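Local coordinates for uncharacterized protein (Bacteroides thetaiotaomicron VPI-5482, PDB 2RLD) that is of unknown function but binds calcium and belongs to the 23S rRNA-intervening sequence family of four-helix-bundle proteins, at residues N9-K14 against N108-S113; N24-L29 against Q41-G46; E78-L83 against N102-I107. All coordinates share one frame; numbering follows the deposited sequence.

Contact 1: N9-K14 against N108-S113. With CA (calcium ion), chain R.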
loop_
_atom_site.group_PDB
_atom_site.type_symbol
_atom_site.label_atom_id
_atom_site.label_comp_id
_atom_site.label_asym_id
_atom_site.label_seq_id
_atom_site.Cartn_x
_atom_site.Cartn_y
_atom_site.Cartn_z
ATOM N N ASN C 9 -21.371 -21.328 -10.094
ATOM C CA ASN C 9 -21.655 -20.463 -11.249
ATOM C C ASN C 9 -22.453 -19.241 -10.840
ATOM O O ASN C 9 -22.263 -18.140 -11.377
ATOM C CB ASN C 9 -22.458 -21.211 -12.316
ATOM C CG ASN C 9 -21.865 -22.542 -12.650
ATOM O OD1 ASN C 9 -21.914 -23.463 -11.831
ATOM N ND2 ASN C 9 -21.288 -22.661 -13.837
ATOM N N VAL C 10 -23.380 -19.458 -9.911
ATOM C CA VAL C 10 -24.183 -18.376 -9.372
ATOM C C VAL C 10 -23.360 -17.423 -8.509
ATOM O O VAL C 10 -23.545 -16.211 -8.596
ATOM C CB VAL C 10 -25.380 -18.913 -8.568
ATOM C CG1 VAL C 10 -26.057 -17.779 -7.767
ATOM C CG2 VAL C 10 -26.364 -19.597 -9.512
ATOM N N VAL C 11 -22.440 -17.937 -7.697
ATOM C CA VAL C 11 -21.652 -17.034 -6.851
ATOM C C VAL C 11 -20.702 -16.168 -7.694
ATOM O O VAL C 11 -20.432 -15.027 -7.330
ATOM C CB VAL C 11 -20.890 -17.767 -5.711
ATOM C CG1 VAL C 11 -19.650 -18.499 -6.241
ATOM C CG2 VAL C 11 -20.516 -16.774 -4.616
ATOM N N LYS C 12 -20.212 -16.703 -8.811
ATOM C CA LYS C 12 -19.420 -15.912 -9.748
ATOM C C LYS C 12 -20.237 -14.744 -10.269
ATOM O O LYS C 12 -19.803 -13.594 -10.176
ATOM C CB LYS C 12 -18.946 -16.767 -10.929
ATOM C CG LYS C 12 -18.223 -15.975 -12.004
ATOM N N ASP C 13 -21.406 -15.020 -10.846
ATOM C CA ASP C 13 -22.244 -13.932 -11.355
ATOM C C ASP C 13 -22.612 -12.920 -10.249
ATOM O O ASP C 13 -22.561 -11.706 -10.456
ATOM C CB ASP C 13 -23.521 -14.460 -12.003
ATOM C CG ASP C 13 -24.405 -13.332 -12.526
ATOM O OD1 ASP C 13 -23.972 -12.636 -13.457
ATOM O OD2 ASP C 13 -25.513 -13.111 -11.984
ATOM N N LYS C 14 -22.966 -13.418 -9.069
ATOM C CA LYS C 14 -23.312 -12.508 -7.969
ATOM C C LYS C 14 -22.137 -11.626 -7.588
ATOM O O LYS C 14 -22.326 -10.469 -7.238
ATOM C CB LYS C 14 -23.767 -13.284 -6.738
ATOM C CG LYS C 14 -25.014 -14.099 -6.963
ATOM C CD LYS C 14 -26.242 -13.262 -7.154
ATOM C CE LYS C 14 -27.499 -14.098 -6.874
ATOM N NZ LYS C 14 -28.730 -13.380 -7.280
ATOM N N ASN C 108 -21.413 -14.583 1.030
ATOM C CA ASN C 108 -20.876 -15.364 2.150
ATOM C C ASN C 108 -21.473 -16.773 2.208
ATOM O O ASN C 108 -20.766 -17.775 2.339
ATOM C CB ASN C 108 -21.195 -14.697 3.481
ATOM C CG ASN C 108 -20.318 -13.516 3.779
ATOM O OD1 ASN C 108 -19.959 -12.760 2.892
ATOM N ND2 ASN C 108 -19.972 -13.345 5.058
ATOM N N LYS C 109 -22.795 -16.818 2.122
ATOM C CA LYS C 109 -23.561 -18.045 2.322
ATOM C C LYS C 109 -23.202 -19.071 1.240
ATOM O O LYS C 109 -22.961 -20.249 1.528
ATOM C CB LYS C 109 -25.037 -17.686 2.261
ATOM C CG LYS C 109 -26.001 -18.825 2.478
ATOM C CD LYS C 109 -27.439 -18.351 2.308
ATOM C CE LYS C 109 -27.665 -17.705 0.950
ATOM N NZ LYS C 109 -28.989 -18.035 0.372
ATOM N N LEU C 110 -23.148 -18.608 -0.006
ATOM C CA LEU C 110 -22.845 -19.493 -1.123
ATOM C C LEU C 110 -21.390 -19.996 -1.041
ATOM O O LEU C 110 -21.108 -21.201 -1.237
ATOM C CB LEU C 110 -23.097 -18.753 -2.438
ATOM C CG LEU C 110 -24.554 -18.317 -2.658
ATOM C CD1 LEU C 110 -24.709 -17.331 -3.836
ATOM C CD2 LEU C 110 -25.415 -19.554 -2.855
ATOM N N LEU C 111 -20.464 -19.083 -0.726
ATOM C CA LEU C 111 -19.060 -19.491 -0.583
ATOM C C LEU C 111 -18.885 -20.535 0.514
ATOM O O LEU C 111 -18.177 -21.532 0.341
ATOM C CB LEU C 111 -18.159 -18.298 -0.309
ATOM C CG LEU C 111 -18.033 -17.288 -1.447
ATOM C CD1 LEU C 111 -17.382 -16.021 -0.902
ATOM C CD2 LEU C 111 -17.226 -17.868 -2.600
ATOM N N ILE C 112 -19.571 -20.339 1.630
ATOM C CA ILE C 112 -19.464 -21.287 2.734
ATOM C C ILE C 112 -20.012 -22.660 2.337
ATOM O O ILE C 112 -19.413 -23.706 2.666
ATOM C CB ILE C 112 -20.156 -20.757 4.004
ATOM C CG1 ILE C 112 -19.356 -19.578 4.557
ATOM C CG2 ILE C 112 -20.279 -21.888 5.061
ATOM C CD1 ILE C 112 -20.136 -18.669 5.467
ATOM N N SER C 113 -21.129 -22.667 1.611
ATOM C CA SER C 113 -21.738 -23.912 1.152
ATOM C C SER C 113 -20.762 -24.696 0.283
ATOM O O SER C 113 -20.474 -25.860 0.537
ATOM C CB SER C 113 -23.017 -23.624 0.360
ATOM O OG SER C 113 -23.703 -24.823 0.054
HETATM CA CA CA R . -21.313 -25.700 -11.348
HETATM O O HOH W 1 -21.589 -26.322 -13.845
HETATM O O HOH W 2 -18.912 -25.541 -12.413
#
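Val-11 and Leu-110 mark the closest passage of two helices running roughly antiparallel, at 148°, with their CA atoms 6.3 Å apart. The axes of the short segments approach to 9.8 Å. Val-11 points into the apolar interface and uses one methyl for both partners: CG2 lies 3.9 Å from CB of Leu-110 and 4.0 Å from CD2 of Leu-111. With CG1 lodged between the backbone N and the carbonyl carbon (chi1 76°), CG2 stands anti to the N and is the branch sent across. Val-11 and Leu-110 slide past one another in opposite directions, whereas Leu-111 meets the valine nearly at right angles. Val-10 adds a looser touch at the margin, its CG1 4.2 Å from CD1 of Leu-110. Two residues before Val-11, at the exposed end of the segment, Asn-9 gives OD1 to the calcium ion at 2.4 Å; Asp-5 O, Asp-8 OD1 and two waters are the other ligands. The contact closes the bundle between helix 7-32 and helix 94-116, the first and last of four. On its inner side Val-11 and Leu-111 both rest on Ile-53 of helix 38-57, and Leu-111 also reaches Leu-69 of helix 62-88.

Contact 2: N24-L29 against Q41-G46. With EDO (1,2-ethanediol), chain L.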
loop_
_atom_site.group_PDB
_atom_site.type_symbol
_atom_site.label_atom_id
_atom_site.label_comp_id
_atom_site.label_asym_id
_atom_site.label_seq_id
_atom_site.Cartn_x
_atom_site.Cartn_y
_atom_site.Cartn_z
ATOM N N ASN C 24 -19.965 1.646 -7.710
ATOM C CA ASN C 24 -20.915 2.754 -7.517
ATOM C C ASN C 24 -20.865 3.369 -6.121
ATOM O O ASN C 24 -20.954 4.609 -5.962
ATOM C CB ASN C 24 -22.329 2.282 -7.867
ATOM C CG ASN C 24 -22.536 2.104 -9.363
ATOM O OD1 ASN C 24 -21.824 2.686 -10.180
ATOM N ND2 ASN C 24 -23.540 1.306 -9.725
ATOM N N LEU C 25 -20.718 2.526 -5.097
ATOM C CA LEU C 25 -20.581 2.995 -3.742
ATOM C C LEU C 25 -19.330 3.830 -3.574
ATOM O O LEU C 25 -19.340 4.824 -2.855
ATOM C CB LEU C 25 -20.556 1.824 -2.761
ATOM C CG LEU C 25 -20.400 2.208 -1.287
ATOM C CD1 LEU C 25 -21.582 3.086 -0.787
ATOM C CD2 LEU C 25 -20.225 0.938 -0.421
ATOM N N TYR C 26 -18.242 3.389 -4.185
ATOM C CA TYR C 26 -16.989 4.149 -4.157
ATOM C C TYR C 26 -17.156 5.530 -4.729
ATOM O O TYR C 26 -16.766 6.534 -4.103
ATOM C CB TYR C 26 -15.898 3.391 -4.892
ATOM C CG TYR C 26 -14.597 4.131 -4.935
ATOM C CD1 TYR C 26 -13.757 4.140 -3.842
ATOM C CD2 TYR C 26 -14.222 4.837 -6.060
ATOM C CE1 TYR C 26 -12.585 4.828 -3.856
ATOM C CE2 TYR C 26 -13.029 5.507 -6.104
ATOM C CZ TYR C 26 -12.213 5.510 -5.008
ATOM O OH TYR C 26 -11.014 6.188 -5.023
ATOM N N LYS C 27 -17.778 5.610 -5.898
ATOM C CA LYS C 27 -18.076 6.916 -6.507
ATOM C C LYS C 27 -18.906 7.822 -5.600
ATOM O O LYS C 27 -18.605 9.003 -5.447
ATOM C CB LYS C 27 -18.799 6.714 -7.840
ATOM C CG LYS C 27 -17.962 6.080 -8.907
ATOM C CD LYS C 27 -18.823 5.693 -10.098
ATOM C CE LYS C 27 -19.189 6.851 -10.949
ATOM N NZ LYS C 27 -20.220 6.483 -12.017
ATOM N N PHE C 28 -19.955 7.249 -4.999
ATOM C CA PHE C 28 -20.800 7.959 -4.050
ATOM C C PHE C 28 -19.985 8.519 -2.906
ATOM O O PHE C 28 -20.076 9.715 -2.614
ATOM C CB PHE C 28 -21.883 7.023 -3.524
ATOM C CG PHE C 28 -22.701 7.608 -2.411
ATOM C CD1 PHE C 28 -23.734 8.505 -2.682
ATOM C CD2 PHE C 28 -22.463 7.251 -1.111
ATOM C CE1 PHE C 28 -24.504 9.058 -1.654
ATOM C CE2 PHE C 28 -23.247 7.807 -0.066
ATOM C CZ PHE C 28 -24.273 8.700 -0.365
ATOM N N LEU C 29 -19.157 7.669 -2.290
ATOM C CA LEU C 29 -18.394 8.069 -1.121
ATOM C C LEU C 29 -17.401 9.166 -1.468
ATOM O O LEU C 29 -17.301 10.165 -0.762
ATOM C CB LEU C 29 -17.678 6.877 -0.491
ATOM C CG LEU C 29 -18.578 5.848 0.188
ATOM C CD1 LEU C 29 -17.749 4.610 0.514
ATOM C CD2 LEU C 29 -19.256 6.486 1.404
ATOM N N GLN C 41 -10.546 1.391 0.808
ATOM C CA GLN C 41 -10.435 0.071 1.427
ATOM C C GLN C 41 -11.539 -0.842 0.919
ATOM O O GLN C 41 -11.287 -1.973 0.515
ATOM C CB GLN C 41 -10.499 0.149 2.932
ATOM C CG GLN C 41 -9.356 0.887 3.578
ATOM C CD GLN C 41 -8.182 0.015 3.852
ATOM O OE1 GLN C 41 -7.859 -0.869 3.056
ATOM N NE2 GLN C 41 -7.519 0.250 4.985
ATOM N N ILE C 42 -12.770 -0.333 0.870
ATOM C CA ILE C 42 -13.900 -1.173 0.487
ATOM C C ILE C 42 -13.982 -1.384 -1.016
ATOM O O ILE C 42 -14.492 -2.417 -1.467
ATOM C CB ILE C 42 -15.247 -0.630 1.062
ATOM C CG1 ILE C 42 -16.284 -1.756 1.079
ATOM C CG2 ILE C 42 -15.738 0.606 0.320
ATOM C CD1 ILE C 42 -17.655 -1.350 1.597
ATOM N N LEU C 43 -13.479 -0.435 -1.806
ATOM C CA LEU C 43 -13.345 -0.674 -3.240
ATOM C C LEU C 43 -12.483 -1.899 -3.484
ATOM O O LEU C 43 -12.830 -2.779 -4.271
ATOM C CB LEU C 43 -12.712 0.536 -3.919
ATOM C CG LEU C 43 -12.436 0.360 -5.413
ATOM C CD1 LEU C 43 -13.715 0.116 -6.217
ATOM C CD2 LEU C 43 -11.674 1.602 -5.906
ATOM N N ARG C 44 -11.371 -1.974 -2.764
ATOM C CA ARG C 44 -10.460 -3.103 -2.890
ATOM C C ARG C 44 -11.074 -4.419 -2.405
ATOM O O ARG C 44 -11.082 -5.425 -3.139
ATOM C CB ARG C 44 -9.155 -2.828 -2.142
ATOM C CG ARG C 44 -8.108 -3.937 -2.293
ATOM N N SER C 45 -11.605 -4.439 -1.191
ATOM C CA SER C 45 -12.115 -5.681 -0.651
ATOM C C SER C 45 -13.343 -6.139 -1.428
ATOM O O SER C 45 -13.433 -7.304 -1.790
ATOM C CB SER C 45 -12.377 -5.589 0.867
ATOM O OG SER C 45 -13.455 -4.735 1.221
ATOM N N GLY C 46 -14.223 -5.209 -1.779
ATOM C CA GLY C 46 -15.504 -5.555 -2.399
ATOM C C GLY C 46 -15.336 -6.096 -3.814
ATOM O O GLY C 46 -16.086 -6.964 -4.245
HETATM C C1 EDO L . -7.115 -3.121 5.346
HETATM O O1 EDO L . -6.080 -2.489 6.093
HETATM C C2 EDO L . -7.308 -4.519 5.901
HETATM O O2 EDO L . -6.684 -5.472 5.047
#
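Tyr-26 and Leu-43 pack together in the antiparallel hairpin formed by the first two helices of the four-helix bundle. The short segments run at 179° to each other with their axes 9.6 Å apart, and the CA atoms of this pair are the nearest, at 6.1 Å. The main feature is a CH-pi contact: Leu-43 CD2 sits 3.8 Å from the centroid of the Tyr-26 ring and 6° off its normal, so the methyl is almost exactly centred on one face. CB of the leucine follows at the ring's border, 3.8 Å from Tyr-26 CD1. With CG of Tyr-26 anti to the backbone nitrogen (chi1 178°) the ring is carried toward Leu-43, and the turn about CB-CG presents a face to the methyl. An alanine here is likely to leave Leu-43 CD2 without the aromatic face it rests on, and Val-37 of the second subunit without part of its packing. Deeper in, the side chains of Leu-25 and Ile-42 cross at about a right angle, with CD2 of Leu-25 4.0 Å from CD1 of Ile-42, while Leu-29 CD1 comes only loosely up to Ile-42 CG2. The aromatic side of the hairpin meets the second subunit, whose Val-37 packs on both Tyr-26 and Leu-43. Its inner side is roofed by the other two helices, with Ile-42 against Trp-82 and Leu-83 of helix 62-88 and Leu-25 against Ile-100 of helix 94-116.

Contact 3: E78-L83 against N102-I107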
loop_
_atom_site.group_PDB
_atom_site.type_symbol
_atom_site.label_atom_id
_atom_site.label_comp_id
_atom_site.label_asym_id
_atom_site.label_seq_id
_atom_site.Cartn_x
_atom_site.Cartn_y
_atom_site.Cartn_z
ATOM N N GLU C 78 -14.307 -8.753 5.129
ATOM C CA GLU C 78 -13.723 -7.408 5.301
ATOM C C GLU C 78 -14.671 -6.330 4.769
ATOM O O GLU C 78 -14.850 -5.272 5.392
ATOM C CB GLU C 78 -12.363 -7.307 4.619
ATOM C CG GLU C 78 -11.687 -5.996 4.992
ATOM C CD GLU C 78 -10.408 -5.708 4.255
ATOM O OE1 GLU C 78 -9.740 -6.664 3.800
ATOM O OE2 GLU C 78 -10.077 -4.504 4.147
ATOM N N THR C 79 -15.290 -6.612 3.640
ATOM C CA THR C 79 -16.230 -5.672 3.015
ATOM C C THR C 79 -17.380 -5.396 3.995
ATOM O O THR C 79 -17.813 -4.263 4.143
ATOM C CB THR C 79 -16.772 -6.243 1.674
ATOM O OG1 THR C 79 -15.685 -6.457 0.754
ATOM C CG2 THR C 79 -17.798 -5.300 1.039
ATOM N N GLU C 80 -17.871 -6.446 4.638
ATOM C CA GLU C 80 -18.958 -6.326 5.635
ATOM C C GLU C 80 -18.533 -5.449 6.820
ATOM O O GLU C 80 -19.321 -4.675 7.349
ATOM C CB GLU C 80 -19.439 -7.731 6.019
ATOM C CG GLU C 80 -20.276 -8.317 4.854
ATOM C CD GLU C 80 -20.116 -9.810 4.615
ATOM O OE1 GLU C 80 -19.601 -10.516 5.508
ATOM O OE2 GLU C 80 -20.498 -10.263 3.505
ATOM N N TYR C 81 -17.275 -5.561 7.215
ATOM C CA TYR C 81 -16.705 -4.687 8.246
ATOM C C TYR C 81 -16.789 -3.241 7.799
ATOM O O TYR C 81 -17.297 -2.378 8.524
ATOM C CB TYR C 81 -15.233 -5.064 8.503
ATOM C CG TYR C 81 -14.449 -4.058 9.367
ATOM C CD1 TYR C 81 -14.545 -4.055 10.742
ATOM C CD2 TYR C 81 -13.605 -3.145 8.772
ATOM C CE1 TYR C 81 -13.814 -3.130 11.516
ATOM C CE2 TYR C 81 -12.888 -2.200 9.520
ATOM C CZ TYR C 81 -13.009 -2.196 10.886
ATOM O OH TYR C 81 -12.252 -1.295 11.607
ATOM N N TRP C 82 -16.296 -2.964 6.595
ATOM C CA TRP C 82 -16.307 -1.564 6.117
ATOM C C TRP C 82 -17.741 -1.050 5.990
ATOM O O TRP C 82 -18.018 0.097 6.359
ATOM C CB TRP C 82 -15.530 -1.376 4.786
ATOM C CG TRP C 82 -14.048 -1.614 4.939
ATOM C CD1 TRP C 82 -13.308 -2.648 4.410
ATOM C CD2 TRP C 82 -13.141 -0.823 5.710
ATOM N NE1 TRP C 82 -11.985 -2.524 4.809
ATOM C CE2 TRP C 82 -11.865 -1.426 5.614
ATOM C CE3 TRP C 82 -13.291 0.345 6.487
ATOM C CZ2 TRP C 82 -10.752 -0.906 6.254
ATOM C CZ3 TRP C 82 -12.173 0.874 7.093
ATOM C CH2 TRP C 82 -10.917 0.237 6.985
ATOM N N LEU C 83 -18.665 -1.901 5.544
ATOM C CA LEU C 83 -20.059 -1.455 5.421
ATOM C C LEU C 83 -20.629 -1.082 6.795
ATOM O O LEU C 83 -21.361 -0.106 6.961
ATOM C CB LEU C 83 -20.906 -2.540 4.774
ATOM C CG LEU C 83 -20.691 -2.757 3.276
ATOM C CD1 LEU C 83 -21.440 -4.013 2.809
ATOM C CD2 LEU C 83 -21.107 -1.498 2.435
ATOM N N ASN C 102 -26.900 -7.047 2.302
ATOM C CA ASN C 102 -27.659 -8.242 1.984
ATOM C C ASN C 102 -27.058 -8.957 0.781
ATOM O O ASN C 102 -26.989 -10.176 0.772
ATOM C CB ASN C 102 -29.119 -7.900 1.702
ATOM C CG ASN C 102 -29.906 -7.609 2.965
ATOM O OD1 ASN C 102 -29.448 -7.895 4.080
ATOM N ND2 ASN C 102 -31.092 -7.026 2.801
ATOM N N ASP C 103 -26.604 -8.203 -0.217
ATOM C CA ASP C 103 -25.930 -8.816 -1.367
ATOM C C ASP C 103 -24.596 -9.461 -0.941
ATOM O O ASP C 103 -24.208 -10.538 -1.445
ATOM C CB ASP C 103 -25.707 -7.772 -2.467
ATOM C CG ASP C 103 -26.984 -7.391 -3.197
ATOM O OD1 ASP C 103 -28.021 -8.020 -2.942
ATOM O OD2 ASP C 103 -26.939 -6.488 -4.077
ATOM N N SER C 104 -23.879 -8.784 -0.049
ATOM C CA SER C 104 -22.599 -9.293 0.472
ATOM C C SER C 104 -22.802 -10.597 1.207
ATOM O O SER C 104 -22.114 -11.594 0.958
ATOM C CB SER C 104 -21.920 -8.261 1.377
ATOM O OG SER C 104 -20.504 -8.441 1.370
ATOM N N THR C 105 -23.797 -10.620 2.083
ATOM C CA THR C 105 -23.971 -11.768 2.950
ATOM C C THR C 105 -24.532 -12.967 2.165
ATOM O O THR C 105 -24.268 -14.134 2.502
ATOM C CB THR C 105 -24.819 -11.401 4.186
ATOM O OG1 THR C 105 -26.061 -10.852 3.768
ATOM C CG2 THR C 105 -24.097 -10.360 5.034
ATOM N N GLU C 106 -25.282 -12.689 1.099
ATOM C CA GLU C 106 -25.694 -13.743 0.166
ATOM C C GLU C 106 -24.470 -14.449 -0.409
ATOM O O GLU C 106 -24.478 -15.655 -0.575
ATOM C CB GLU C 106 -26.553 -13.157 -0.959
ATOM C CG GLU C 106 -26.948 -14.137 -2.040
ATOM C CD GLU C 106 -27.800 -13.496 -3.137
ATOM O OE1 GLU C 106 -27.619 -12.285 -3.430
ATOM O OE2 GLU C 106 -28.662 -14.207 -3.702
ATOM N N ILE C 107 -23.422 -13.686 -0.741
ATOM C CA ILE C 107 -22.184 -14.260 -1.268
ATOM C C ILE C 107 -21.456 -15.085 -0.206
ATOM O O ILE C 107 -20.953 -16.183 -0.508
ATOM C CB ILE C 107 -21.263 -13.152 -1.895
ATOM C CG1 ILE C 107 -21.891 -12.620 -3.185
ATOM C CG2 ILE C 107 -19.829 -13.651 -2.130
ATOM C CD1 ILE C 107 -21.243 -11.361 -3.702
#
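The carboxylate of Glu-80 is met by the hydroxyl of Ser-104, which approaches OE2 on its anti side and 24° out of the carboxylate plane. Two further flat groups lie on another side of helix 62-88, well away from Ser-104. Over one face of the Trp-82 ring stands CD2 of Tyr-81, 3.9 Å above the plane and over its centre, so that the tyrosine turns an edge to the indole. In the plane of the indole, at its edge, NE1 donates to Glu-78 OE2 over 2.8 Å in a nearly straight bond (170°), using the anti lone pair of that oxygen. This bond probably helps fix the rotation of the indole about its CB-CG bond.

Across the helices, Ser-104 OG donates a hydrogen bond to Glu-80 OE2 at 2.8 Å. A bend at chi2 brings the glutamate chain against the serine, with its CG within 3.5 Å of OG and its OE2 within 3.2 Å of Ser-104 CB. Thr-105 adds its methyl, CG2, 3.9 Å from the same oxygen.

Helices 62-88 and 94-116 form the second antiparallel hairpin of the up-and-down bundle, and here the axes of the short segments approach to 10.1 Å at 159°. A buried acid joined to a serine makes this crossing polar; the hydroxyl would probably help to stabilise a negative charge, and Arg-54 of the third subunit, packed on Glu-80, may add to this. Thr-79 CG2 lies beside Ser-104 OG, while its own hydroxyl is bound to Glu-75 O and Ser-45 OG; Thr-105 OG1 is likewise taken up by Asn-101 O. Asp-103, a residue of a second calcium site unoccupied in this chain, forms a salt bridge with Arg-21. Phe-18 of helix 7-32 packs on Thr-79 and Ser-104 from the core side. On the Trp-82 side, Tyr-81 OH hydrogen-bonds Thr-47 O of the third subunit, and Ala-51 of that subunit packs on Trp-82.

Contacts 1 and 2 share helix 7-32 but lie on opposite sides of the chain's centre, about 20 Å apart between centres and without touching. Contact 3, the most central, touches both: it shares helix 94-116 with contact 1, where Val-11 meets Ile-107, and it is joined to contact 2 by a hydroxyl pair and by apolar packing. Contacts 2 and 3 are buried, contact 1 only partly so. The chemistry does not simply follow burial: contact 1, near the calcium-bearing end, is aliphatic, contact 2 is aliphatic and aromatic, and the polar serine-carboxylate bond belongs to contact 3, nearest the centre. Contacts 2 and 3 also border different neighbouring subunits.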